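Local coordinates for protein glutathione transferase o1 (Bombyx mori, PDB 3RBT) that probably transfers glutathione to electrophilic substrates and may also reduce dehydroascorbate with glutathione, at residues D25-D33 with I50-P59; H39-A47 with D217-H225. All coordinates share one frame; numbering follows the deposited sequence.

In the fold
Both contacts are built on one beta-alpha-beta unit, strand 27-31, helix 36-47 and strand 52-56. Interaction 1 pairs its two strands; interaction 2 sets the connecting helix against D217-H225, a distant part of the chain that includes the short helix 218-222. Their centres lie about 13 Å apart, and Y52 bridges them. Y52 OH is 2.8 Å from E46 OE1, a probable hydrogen bond. A second probable one joins Y52 OH to H223 NE2 at 3.0 Å, while Y52 CE1 packs 3.5 Å from L42 CD2. Another link is apolar, L29 CD1 to V41 CG1 at 3.7 Å. Helix 36-47 thus lies between the sheet and 217-225 of the helical C-terminal part.

Interaction 1: residues D25-D33 with I50-P59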
loop_
_atom_site.group_PDB
_atom_site.type_symbol
_atom_site.label_atom_id
_atom_site.label_comp_id
_atom_site.label_asym_id
_atom_site.label_seq_id
_atom_site.Cartn_x
_atom_site.Cartn_y
_atom_site.Cartn_z
ATOM N N ASP A 25 21.968 5.372 -19.519
ATOM C CA ASP A 25 20.793 6.047 -20.069
ATOM C C ASP A 25 19.503 5.253 -19.883
ATOM O O ASP A 25 18.412 5.768 -20.158
ATOM C CB ASP A 25 21.018 6.349 -21.561
ATOM C CG ASP A 25 21.084 5.082 -22.411
ATOM O OD1 ASP A 25 21.772 4.116 -22.006
ATOM O OD2 ASP A 25 20.445 5.048 -23.487
ATOM N N LYS A 26 19.626 4.004 -19.430
ATOM C CA LYS A 26 18.471 3.119 -19.250
ATOM C C LYS A 26 18.257 2.744 -17.792
ATOM O O LYS A 26 19.212 2.623 -17.017
ATOM C CB LYS A 26 18.622 1.835 -20.083
ATOM C CG LYS A 26 18.844 2.066 -21.578
ATOM C CD LYS A 26 18.861 0.762 -22.385
ATOM C CE LYS A 26 20.119 -0.070 -22.150
ATOM N NZ LYS A 26 21.412 0.650 -22.460
ATOM N N LEU A 27 16.996 2.563 -17.419
ATOM C CA LEU A 27 16.655 1.999 -16.126
ATOM C C LEU A 27 16.800 0.485 -16.230
ATOM O O LEU A 27 16.800 -0.062 -17.331
ATOM C CB LEU A 27 15.231 2.397 -15.743
ATOM C CG LEU A 27 14.976 3.621 -14.846
ATOM C CD1 LEU A 27 15.940 4.797 -15.052
ATOM C CD2 LEU A 27 13.519 4.074 -14.973
ATOM N N ARG A 28 16.950 -0.188 -15.097
ATOM C CA ARG A 28 17.192 -1.631 -15.103
ATOM C C ARG A 28 16.182 -2.370 -14.238
ATOM O O ARG A 28 16.087 -2.117 -13.037
ATOM C CB ARG A 28 18.609 -1.929 -14.611
ATOM C CG ARG A 28 19.028 -3.398 -14.699
ATOM C CD ARG A 28 20.466 -3.563 -14.209
ATOM N NE ARG A 28 21.441 -2.981 -15.134
ATOM C CZ ARG A 28 22.580 -2.392 -14.770
ATOM N NH1 ARG A 28 22.913 -2.274 -13.490
ATOM N NH2 ARG A 28 23.394 -1.908 -15.700
ATOM N N LEU A 29 15.443 -3.289 -14.851
ATOM C CA LEU A 29 14.525 -4.137 -14.111
ATOM C C LEU A 29 15.099 -5.536 -13.896
ATOM O O LEU A 29 15.433 -6.241 -14.862
ATOM C CB LEU A 29 13.163 -4.217 -14.813
ATOM C CG LEU A 29 12.024 -4.867 -14.004
ATOM C CD1 LEU A 29 11.605 -4.001 -12.816
ATOM C CD2 LEU A 29 10.817 -5.193 -14.888
ATOM N N TYR A 30 15.227 -5.912 -12.625
ATOM C CA TYR A 30 15.505 -7.287 -12.224
ATOM C C TYR A 30 14.169 -8.012 -12.068
ATOM O O TYR A 30 13.338 -7.644 -11.235
ATOM C CB TYR A 30 16.294 -7.334 -10.913
ATOM C CG TYR A 30 17.683 -6.732 -10.981
ATOM C CD1 TYR A 30 17.879 -5.376 -10.740
ATOM C CD2 TYR A 30 18.801 -7.521 -11.255
ATOM C CE1 TYR A 30 19.151 -4.808 -10.793
ATOM C CE2 TYR A 30 20.082 -6.961 -11.316
ATOM C CZ TYR A 30 20.242 -5.599 -11.071
ATOM O OH TYR A 30 21.485 -5.007 -11.112
ATOM N N HIS A 31 13.984 -9.050 -12.875
ATOM C CA HIS A 31 12.673 -9.643 -13.104
ATOM C C HIS A 31 12.808 -11.145 -13.273
ATOM O O HIS A 31 13.713 -11.615 -13.967
ATOM C CB HIS A 31 12.067 -9.003 -14.363
ATOM C CG HIS A 31 10.870 -9.713 -14.919
ATOM N ND1 HIS A 31 9.668 -9.796 -14.247
ATOM C CD2 HIS A 31 10.678 -10.329 -16.111
ATOM C CE1 HIS A 31 8.795 -10.454 -14.991
ATOM N NE2 HIS A 31 9.384 -10.788 -16.128
ATOM N N VAL A 32 11.941 -11.904 -12.609
ATOM C CA VAL A 32 11.860 -13.340 -12.870
ATOM C C VAL A 32 10.845 -13.582 -13.988
ATOM O O VAL A 32 9.694 -13.163 -13.889
ATOM C CB VAL A 32 11.439 -14.145 -11.627
ATOM C CG1 VAL A 32 11.258 -15.617 -11.994
ATOM C CG2 VAL A 32 12.464 -13.998 -10.521
ATOM N N ASP A 33 11.273 -14.275 -15.037
ATOM C CA ASP A 33 10.422 -14.566 -16.185
ATOM C C ASP A 33 9.056 -15.085 -15.736
ATOM O O ASP A 33 8.979 -15.938 -14.868
ATOM C CB ASP A 33 11.113 -15.588 -17.100
ATOM C CG ASP A 33 11.228 -15.103 -18.532
ATOM O OD1 ASP A 33 10.638 -14.050 -18.866
ATOM O OD2 ASP A 33 11.916 -15.766 -19.332
ATOM N N ILE A 50 9.848 4.719 -21.318
ATOM C CA ILE A 50 11.128 4.878 -20.630
ATOM C C ILE A 50 12.035 3.738 -21.075
ATOM O O ILE A 50 11.616 2.580 -21.157
ATOM C CB ILE A 50 10.947 4.837 -19.087
ATOM C CG1 ILE A 50 9.925 5.891 -18.626
ATOM C CG2 ILE A 50 12.291 5.024 -18.371
ATOM C CD1 ILE A 50 9.317 5.588 -17.245
ATOM N N LYS A 51 13.272 4.071 -21.391
ATOM C CA LYS A 51 14.230 3.073 -21.847
ATOM C C LYS A 51 14.657 2.236 -20.662
ATOM O O LYS A 51 14.900 2.766 -19.576
ATOM C CB LYS A 51 15.446 3.752 -22.466
ATOM C CG LYS A 51 15.143 4.523 -23.740
ATOM C CD LYS A 51 16.385 5.263 -24.219
ATOM C CE LYS A 51 16.675 6.454 -23.323
ATOM N NZ LYS A 51 17.922 7.130 -23.744
ATOM N N TYR A 52 14.741 0.931 -20.865
ATOM C CA TYR A 52 15.105 0.026 -19.789
ATOM C C TYR A 52 15.739 -1.236 -20.347
ATOM O O TYR A 52 15.609 -1.539 -21.527
ATOM C CB TYR A 52 13.866 -0.353 -18.957
ATOM C CG TYR A 52 12.855 -1.157 -19.736
ATOM C CD1 TYR A 52 12.841 -2.549 -19.665
ATOM C CD2 TYR A 52 11.922 -0.529 -20.556
ATOM C CE1 TYR A 52 11.920 -3.292 -20.387
ATOM C CE2 TYR A 52 10.996 -1.262 -21.285
ATOM C CZ TYR A 52 11.002 -2.640 -21.191
ATOM O OH TYR A 52 10.086 -3.372 -21.905
ATOM N N GLU A 53 16.410 -1.970 -19.473
ATOM C CA GLU A 53 16.878 -3.312 -19.777
ATOM C C GLU A 53 16.370 -4.259 -18.696
ATOM O O GLU A 53 16.141 -3.848 -17.555
ATOM C CB GLU A 53 18.405 -3.343 -19.849
ATOM C CG GLU A 53 19.095 -2.661 -18.666
ATOM C CD GLU A 53 20.605 -2.612 -18.818
ATOM O OE1 GLU A 53 21.096 -2.237 -19.901
ATOM O OE2 GLU A 53 21.301 -2.960 -17.851
ATOM N N VAL A 54 16.188 -5.521 -19.063
ATOM C CA VAL A 54 15.751 -6.544 -18.134
ATOM C C VAL A 54 16.915 -7.461 -17.770
ATOM O O VAL A 54 17.522 -8.083 -18.646
ATOM C CB VAL A 54 14.604 -7.389 -18.721
ATOM C CG1 VAL A 54 14.181 -8.482 -17.744
ATOM C CG2 VAL A 54 13.418 -6.514 -19.070
ATOM N N TYR A 55 17.230 -7.535 -16.480
ATOM C CA TYR A 55 18.127 -8.575 -16.007
ATOM C C TYR A 55 17.305 -9.719 -15.442
ATOM O O TYR A 55 16.641 -9.581 -14.410
ATOM C CB TYR A 55 19.177 -8.043 -15.026
ATOM C CG TYR A 55 20.405 -7.537 -15.747
ATOM C CD1 TYR A 55 21.609 -8.240 -15.696
ATOM C CD2 TYR A 55 20.350 -6.374 -16.526
ATOM C CE1 TYR A 55 22.736 -7.785 -16.395
ATOM C CE2 TYR A 55 21.463 -5.911 -17.213
ATOM C CZ TYR A 55 22.652 -6.618 -17.147
ATOM O OH TYR A 55 23.752 -6.148 -17.835
ATOM N N ARG A 56 17.330 -10.832 -16.170
ATOM C CA ARG A 56 16.585 -12.028 -15.811
ATOM C C ARG A 56 17.200 -12.702 -14.594
ATOM O O ARG A 56 18.386 -13.045 -14.593
ATOM C CB ARG A 56 16.567 -13.014 -16.983
ATOM C CG ARG A 56 15.696 -12.599 -18.145
ATOM C CD ARG A 56 15.933 -13.514 -19.338
ATOM N NE ARG A 56 14.706 -13.714 -20.104
ATOM C CZ ARG A 56 14.479 -14.745 -20.920
ATOM N NH1 ARG A 56 15.397 -15.694 -21.087
ATOM N NH2 ARG A 56 13.322 -14.827 -21.570
ATOM N N LEU A 57 16.382 -12.885 -13.564
ATOM C CA LEU A 57 16.798 -13.563 -12.350
ATOM C C LEU A 57 16.399 -15.030 -12.416
ATOM O O LEU A 57 15.260 -15.362 -12.777
ATOM C CB LEU A 57 16.155 -12.907 -11.121
ATOM C CG LEU A 57 16.497 -11.455 -10.778
ATOM C CD1 LEU A 57 15.434 -10.853 -9.856
ATOM C CD2 LEU A 57 17.874 -11.352 -10.153
ATOM N N ASP A 58 17.352 -15.900 -12.094
ATOM C CA ASP A 58 17.084 -17.316 -11.907
ATOM C C ASP A 58 16.724 -17.521 -10.435
ATOM O O ASP A 58 17.569 -17.313 -9.560
ATOM C CB ASP A 58 18.314 -18.150 -12.287
ATOM C CG ASP A 58 18.025 -19.653 -12.345
ATOM O OD1 ASP A 58 17.209 -20.157 -11.542
ATOM O OD2 ASP A 58 18.635 -20.339 -13.195
ATOM N N PRO A 59 15.467 -17.927 -10.154
ATOM C CA PRO A 59 14.995 -18.109 -8.772
ATOM C C PRO A 59 15.824 -19.128 -7.994
ATOM O O PRO A 59 15.879 -19.076 -6.761
ATOM C CB PRO A 59 13.561 -18.630 -8.950
ATOM C CG PRO A 59 13.177 -18.271 -10.326
ATOM C CD PRO A 59 14.431 -18.291 -11.136
#
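R28 and E53 run side by side from two parallel strands, 27-31 and 52-56, and meet in a salt bridge. Along R28, CB lies 4.1 Å from E53 CG; CG and CD then pass beside CD2 of the Y55 ring, CD at 3.6 Å. The chain leaves the backbone with CG anti to N (chi1 -174°) and stays extended until it bends at chi3, which turns NE to E53 OE2 at 2.7 Å, in the guanidinium plane and on the anti side of the carboxylate. NH2 adds a weak bond to the same oxygen and reaches P21 O, and NH1 pairs with E79, so both its ends are held. E53 OE1 has a long salt bridge to K26 NZ, which also pairs with D25 OD1, and D25 OD2 takes K51 NZ at 3.3 Å; the network gathers at the N-terminal ends of the strands. A parallel ladder of six backbone bonds runs from L27 N to K51 O up to L57 N to H31 O, the last at 3.0 Å. Y30 CD2 rests on Y55 CB, and V32 CG1 on P59 CG at 3.7 Å. D33 OD2 sits over one face of the R56 guanidinium, a purely electrostatic pairing. Strand 52-56 is outermost on this side, strand 27-31 lies between it and antiparallel strand 77-80, and helix 36-47 packs on the face carrying L29, Y52 and V54.

Interaction 2: residues H39-A47 with D217-H225; sequences HRVLLVLEA and DDIVKKHAH
The H223 imidazole lies against L42, whose CB stands 3.8 Å from the ring centroid, almost on the ring normal, in a CH-pi contact. Its opposite face carries CG of the adjacent K222. The CB of H223 points toward 39-47, and chi1 of -63° then lays the ring beside L42 with CE1 3.0 Å from E46 OE1, a close contact at the ring edge. E46 bends at chi2 (75°) to place that oxygen there; it is hydrogen-bonded to Y52 OH, as is H223 NE2, making the tyrosine a shared partner. H223 ND1 is buried by the contact without a polar partner. The side chains of I219 and E46 lie alongside each other, pointing opposite ways: I219 CG2 is 3.4 Å from L43 O and 3.7 Å from E46 CB, while CD1 touches A47 CA (3.6 Å). H39 NE2 bonds a water at 2.6 Å that donates to V220 O, and H39 ND1 bonds R185 of helix 174-186. The 39-47 part of helix 36-47 and helix 218-222 run at 137° between their segment axes. This is the seam of the GST fold, where the first helix of the thioredoxin-like domain meets the helical C-terminal part.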
loop_
_atom_site.group_PDB
_atom_site.type_symbol
_atom_site.label_atom_id
_atom_site.label_comp_id
_atom_site.label_asym_id
_atom_site.label_seq_id
_atom_site.Cartn_x
_atom_site.Cartn_y
_atom_site.Cartn_z
ATOM N N HIS A 39 5.714 -8.106 -14.610
ATOM C CA HIS A 39 4.863 -7.830 -15.784
ATOM C C HIS A 39 4.208 -6.444 -15.648
ATOM O O HIS A 39 4.234 -5.637 -16.584
ATOM C CB HIS A 39 3.800 -8.925 -15.919
ATOM C CG HIS A 39 3.057 -8.922 -17.225
ATOM N ND1 HIS A 39 2.212 -9.949 -17.593
ATOM C CD2 HIS A 39 3.037 -8.033 -18.250
ATOM C CE1 HIS A 39 1.687 -9.681 -18.777
ATOM N NE2 HIS A 39 2.177 -8.527 -19.199
ATOM N N ARG A 40 3.648 -6.183 -14.469
ATOM C CA ARG A 40 3.168 -4.865 -14.054
ATOM C C ARG A 40 4.119 -3.720 -14.352
ATOM O O ARG A 40 3.732 -2.719 -14.959
ATOM C CB ARG A 40 2.952 -4.860 -12.544
ATOM C CG ARG A 40 1.555 -4.990 -12.102
ATOM C CD ARG A 40 1.474 -4.688 -10.608
ATOM N NE ARG A 40 0.096 -4.835 -10.162
ATOM C CZ ARG A 40 -0.299 -4.914 -8.902
ATOM N NH1 ARG A 40 0.581 -4.863 -7.913
ATOM N NH2 ARG A 40 -1.592 -5.045 -8.647
ATOM N N VAL A 41 5.352 -3.852 -13.868
ATOM C CA VAL A 41 6.357 -2.824 -14.047
ATOM C C VAL A 41 6.774 -2.716 -15.520
ATOM O O VAL A 41 7.002 -1.614 -16.013
ATOM C CB VAL A 41 7.582 -3.048 -13.122
ATOM C CG1 VAL A 41 8.614 -1.938 -13.324
ATOM C CG2 VAL A 41 7.136 -3.096 -11.649
ATOM N N LEU A 42 6.864 -3.846 -16.222
ATOM C CA LEU A 42 7.144 -3.811 -17.667
ATOM C C LEU A 42 6.083 -3.022 -18.446
ATOM O O LEU A 42 6.415 -2.257 -19.344
ATOM C CB LEU A 42 7.303 -5.226 -18.256
ATOM C CG LEU A 42 8.572 -5.998 -17.865
ATOM C CD1 LEU A 42 8.460 -7.478 -18.260
ATOM C CD2 LEU A 42 9.822 -5.362 -18.488
ATOM N N LEU A 43 4.816 -3.220 -18.098
ATOM C CA LEU A 43 3.710 -2.490 -18.739
ATOM C C LEU A 43 3.816 -0.969 -18.564
ATOM O O LEU A 43 3.670 -0.215 -19.530
ATOM C CB LEU A 43 2.361 -2.981 -18.203
ATOM C CG LEU A 43 1.980 -4.422 -18.550
ATOM C CD1 LEU A 43 0.674 -4.833 -17.833
ATOM C CD2 LEU A 43 1.921 -4.677 -20.065
ATOM N N VAL A 44 4.076 -0.541 -17.328
ATOM C CA VAL A 44 4.201 0.880 -16.985
ATOM C C VAL A 44 5.390 1.533 -17.687
ATOM O O VAL A 44 5.242 2.587 -18.318
ATOM C CB VAL A 44 4.242 1.083 -15.444
ATOM C CG1 VAL A 44 4.556 2.543 -15.074
ATOM C CG2 VAL A 44 2.907 0.657 -14.844
ATOM N N LEU A 45 6.558 0.901 -17.602
ATOM C CA LEU A 45 7.754 1.384 -18.309
ATOM C C LEU A 45 7.491 1.615 -19.790
ATOM O O LEU A 45 7.908 2.631 -20.367
ATOM C CB LEU A 45 8.897 0.381 -18.166
ATOM C CG LEU A 45 9.630 0.311 -16.824
ATOM C CD1 LEU A 45 10.288 -1.048 -16.696
ATOM C CD2 LEU A 45 10.666 1.437 -16.707
ATOM N N GLU A 46 6.803 0.659 -20.402
ATOM C CA GLU A 46 6.487 0.717 -21.822
ATOM C C GLU A 46 5.465 1.836 -22.074
ATOM O O GLU A 46 5.661 2.669 -22.956
ATOM C CB GLU A 46 5.969 -0.651 -22.292
ATOM C CG GLU A 46 6.148 -0.941 -23.784
ATOM C CD GLU A 46 7.582 -1.275 -24.176
ATOM O OE1 GLU A 46 8.177 -2.220 -23.622
ATOM O OE2 GLU A 46 8.114 -0.592 -25.063
ATOM N N ALA A 47 4.408 1.885 -21.260
ATOM C CA ALA A 47 3.396 2.949 -21.357
ATOM C C ALA A 47 4.010 4.343 -21.254
ATOM O O ALA A 47 3.600 5.261 -21.960
ATOM C CB ALA A 47 2.323 2.769 -20.296
ATOM N N ASP A 217 -4.106 -3.654 -27.172
ATOM C CA ASP A 217 -3.220 -2.547 -26.786
ATOM C C ASP A 217 -1.763 -2.891 -27.108
ATOM O O ASP A 217 -1.272 -3.963 -26.743
ATOM C CB ASP A 217 -3.395 -2.250 -25.288
ATOM C CG ASP A 217 -2.829 -0.901 -24.870
ATOM O OD1 ASP A 217 -3.264 0.147 -25.406
ATOM O OD2 ASP A 217 -1.965 -0.882 -23.975
ATOM N N ASP A 218 -1.083 -1.975 -27.796
ATOM C CA ASP A 218 0.303 -2.179 -28.241
ATOM C C ASP A 218 1.285 -2.489 -27.116
ATOM O O ASP A 218 2.206 -3.295 -27.284
ATOM C CB ASP A 218 0.790 -0.964 -29.028
ATOM C CG ASP A 218 -0.008 -0.744 -30.294
ATOM O OD1 ASP A 218 0.431 -1.220 -31.370
ATOM O OD2 ASP A 218 -1.088 -0.122 -30.201
ATOM N N ILE A 219 1.075 -1.838 -25.976
ATOM C CA ILE A 219 1.867 -2.058 -24.778
ATOM C C ILE A 219 1.616 -3.461 -24.202
ATOM O O ILE A 219 2.565 -4.180 -23.874
ATOM C CB ILE A 219 1.591 -0.937 -23.743
ATOM C CG1 ILE A 219 2.057 0.414 -24.307
ATOM C CG2 ILE A 219 2.277 -1.224 -22.407
ATOM C CD1 ILE A 219 1.194 1.585 -23.882
ATOM N N VAL A 220 0.344 -3.845 -24.087
ATOM C CA VAL A 220 -0.028 -5.184 -23.632
ATOM C C VAL A 220 0.628 -6.261 -24.508
ATOM O O VAL A 220 1.269 -7.196 -24.004
ATOM C CB VAL A 220 -1.566 -5.364 -23.628
ATOM C CG1 VAL A 220 -1.959 -6.852 -23.606
ATOM C CG2 VAL A 220 -2.189 -4.611 -22.459
ATOM N N LYS A 221 0.470 -6.095 -25.816
ATOM C CA LYS A 221 0.973 -7.025 -26.821
ATOM C C LYS A 221 2.487 -7.245 -26.730
ATOM O O LYS A 221 2.969 -8.352 -26.953
ATOM C CB LYS A 221 0.595 -6.514 -28.212
ATOM C CG LYS A 221 0.023 -7.564 -29.128
ATOM C CD LYS A 221 -0.538 -6.933 -30.418
ATOM C CE LYS A 221 -1.134 -7.991 -31.340
ATOM N NZ LYS A 221 -1.996 -8.963 -30.592
ATOM N N LYS A 222 3.225 -6.194 -26.378
ATOM C CA LYS A 222 4.678 -6.279 -26.205
ATOM C C LYS A 222 5.120 -7.328 -25.158
ATOM O O LYS A 222 6.139 -7.996 -25.353
ATOM C CB LYS A 222 5.252 -4.897 -25.856
ATOM C CG LYS A 222 6.740 -4.714 -26.186
ATOM C CD LYS A 222 6.950 -4.390 -27.658
ATOM C CE LYS A 222 8.284 -4.911 -28.175
ATOM N NZ LYS A 222 8.360 -4.796 -29.663
ATOM N N HIS A 223 4.346 -7.493 -24.081
ATOM C CA HIS A 223 4.752 -8.371 -22.969
ATOM C C HIS A 223 3.795 -9.529 -22.669
ATOM O O HIS A 223 3.815 -10.105 -21.565
ATOM C CB HIS A 223 4.984 -7.535 -21.707
ATOM C CG HIS A 223 6.091 -6.546 -21.855
ATOM N ND1 HIS A 223 5.865 -5.198 -22.034
ATOM C CD2 HIS A 223 7.431 -6.715 -21.908
ATOM C CE1 HIS A 223 7.021 -4.577 -22.170
ATOM N NE2 HIS A 223 7.988 -5.475 -22.091
ATOM N N ALA A 224 2.972 -9.859 -23.661
ATOM C CA ALA A 224 1.919 -10.858 -23.535
ATOM C C ALA A 224 2.422 -12.281 -23.737
ATOM O O ALA A 224 3.420 -12.513 -24.428
ATOM C CB ALA A 224 0.805 -10.568 -24.547
ATOM N N HIS A 225 1.707 -13.227 -23.134
ATOM C CA HIS A 225 1.794 -14.636 -23.505
ATOM C C HIS A 225 0.378 -15.165 -23.707
ATOM O O HIS A 225 -0.578 -14.608 -23.166
ATOM C CB HIS A 225 2.542 -15.448 -22.441
ATOM C CG HIS A 225 3.991 -15.086 -22.326
ATOM N ND1 HIS A 225 4.438 -14.063 -21.519
ATOM C CD2 HIS A 225 5.087 -15.585 -22.946
ATOM C CE1 HIS A 225 5.749 -13.951 -21.639
ATOM N NE2 HIS A 225 6.168 -14.865 -22.497
HETATM O O HOH W 1 0.852 -8.148 -21.377
#